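Local coordinates for cyclopropane mycolic acid synthase 3 (Mycobacterium tuberculosis, PDB 1L1E), which probably converts a double bond at the proximal position of an alpha mycolic acid into a cyclopropane ring, using a methylene group from S-adenosyl-L-methionine, at residues A[233-236]-A[237-241]. Numbering follows the deposited sequence.
Sequences ARTL and DMWAT
Ala233, Arg234, Thr235 and Leu236 each offer a carbonyl to the amide four residues on, from Asp237 to Ala240, in the i to i+4 pattern of the alpha-helix 229-245; the bond from Trp239 N to Thr235 O is 2.9 Å. One turn apart, Thr235 and Trp239 run side by side in the same direction, and the methyl CG2 sits 3.6 Å from the centroid of the six-membered ring, 13° off its normal, a CH-pi contact over the broad face that an indole offers. A threonine suits this place because it divides its work: OG1 lies beside the backbone N (chi1 -59°) and is hydrogen-bonded to His231 O and Ala36 N, which leaves CG2 anti to that nitrogen and against the indole. Leu236, branched and apolar, adds its methyl CD2, 3.7 Å from Trp239 CE3 and oblique to the ring. On another side of the helix, Arg234 CD lies 3.8 Å from Met238 SD, the flexible thioether accompanying the aliphatic part of the arginine. Oppositely charged ends join the helix to its surroundings: Arg234 forms a salt bridge with Asp41, and the short acidic Asp237 one with Arg274 of helix 256-274. Apolar groups thus brace an indole that also meets Tyr33, a probable cofactor-binding residue, and stays about 7 Å, between nearest atoms, from the bound S-adenosyl-L-homocysteine, a second-shell position.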
loop_
_atom_site.group_PDB
_atom_site.type_symbol
_atom_site.label_atom_id
_atom_site.label_comp_id
_atom_site.label_asym_id
_atom_site.label_seq_id
_atom_site.Cartn_x
_atom_site.Cartn_y
_atom_site.Cartn_z
ATOM N N ALA A 233 -5.937 5.713 10.601
ATOM C CA ALA A 233 -6.904 6.751 10.932
ATOM C C ALA A 233 -6.214 8.121 10.938
ATOM O O ALA A 233 -6.741 9.090 10.403
ATOM C CB ALA A 233 -7.529 6.469 12.308
ATOM N N ARG A 234 -5.025 8.195 11.527
ATOM C CA ARG A 234 -4.311 9.468 11.583
ATOM C C ARG A 234 -3.720 9.887 10.231
ATOM O O ARG A 234 -3.561 11.081 9.948
ATOM C CB ARG A 234 -3.193 9.425 12.622
ATOM C CG ARG A 234 -2.918 10.809 13.183
ATOM C CD ARG A 234 -1.472 11.203 13.123
ATOM N NE ARG A 234 -0.728 10.718 14.272
ATOM C CZ ARG A 234 0.098 11.476 14.983
ATOM N NH1 ARG A 234 0.270 12.747 14.652
ATOM N NH2 ARG A 234 0.756 10.964 16.014
ATOM N N THR A 235 -3.373 8.900 9.413
ATOM C CA THR A 235 -2.829 9.168 8.091
ATOM C C THR A 235 -3.955 9.828 7.295
ATOM O O THR A 235 -3.781 10.886 6.700
ATOM C CB THR A 235 -2.424 7.864 7.389
ATOM O OG1 THR A 235 -1.440 7.181 8.176
ATOM C CG2 THR A 235 -1.861 8.157 5.994
ATOM N N LEU A 236 -5.122 9.194 7.310
ATOM C CA LEU A 236 -6.281 9.704 6.597
ATOM C C LEU A 236 -6.658 11.104 7.088
ATOM O O LEU A 236 -6.998 11.966 6.282
ATOM C CB LEU A 236 -7.461 8.734 6.753
ATOM C CG LEU A 236 -7.290 7.379 6.037
ATOM C CD1 LEU A 236 -8.391 6.426 6.460
ATOM C CD2 LEU A 236 -7.316 7.580 4.524
ATOM N N ASP A 237 -6.606 11.332 8.398
ATOM C CA ASP A 237 -6.927 12.653 8.930
ATOM C C ASP A 237 -5.972 13.676 8.327
ATOM O O ASP A 237 -6.385 14.740 7.855
ATOM C CB ASP A 237 -6.785 12.695 10.459
ATOM C CG ASP A 237 -7.948 12.040 11.181
ATOM O OD1 ASP A 237 -9.070 12.034 10.630
ATOM O OD2 ASP A 237 -7.742 11.543 12.314
ATOM N N MET A 238 -4.686 13.351 8.336
ATOM C CA MET A 238 -3.700 14.272 7.799
ATOM C C MET A 238 -3.838 14.516 6.301
ATOM O O MET A 238 -3.637 15.640 5.846
ATOM C CB MET A 238 -2.291 13.807 8.167
ATOM C CG MET A 238 -2.013 13.920 9.674
ATOM S SD MET A 238 -0.363 13.405 10.178
ATOM C CE MET A 238 0.554 14.883 9.914
ATOM N N TRP A 239 -4.188 13.491 5.526
ATOM C CA TRP A 239 -4.369 13.709 4.092
ATOM C C TRP A 239 -5.554 14.635 3.877
ATOM O O TRP A 239 -5.530 15.496 2.994
ATOM C CB TRP A 239 -4.627 12.396 3.340
ATOM C CG TRP A 239 -3.406 11.537 3.123
ATOM C CD1 TRP A 239 -2.102 11.951 3.064
ATOM C CD2 TRP A 239 -3.390 10.127 2.881
ATOM N NE1 TRP A 239 -1.279 10.885 2.800
ATOM C CE2 TRP A 239 -2.044 9.752 2.683
ATOM C CE3 TRP A 239 -4.389 9.139 2.811
ATOM C CZ2 TRP A 239 -1.667 8.433 2.422
ATOM C CZ3 TRP A 239 -4.012 7.825 2.552
ATOM C CH2 TRP A 239 -2.665 7.484 2.362
ATOM N N ALA A 240 -6.595 14.458 4.689
ATOM C CA ALA A 240 -7.798 15.276 4.585
ATOM C C ALA A 240 -7.495 16.740 4.896
ATOM O O ALA A 240 -7.871 17.641 4.135
ATOM C CB ALA A 240 -8.874 14.745 5.540
ATOM N N THR A 241 -6.812 16.968 6.017
ATOM C CA THR A 241 -6.447 18.325 6.444
ATOM C C THR A 241 -5.646 19.058 5.373
ATOM O O THR A 241 -5.863 20.239 5.124
ATOM C CB THR A 241 -5.626 18.283 7.764
ATOM O OG1 THR A 241 -6.439 17.730 8.807
ATOM C CG2 THR A 241 -5.172 19.691 8.174
#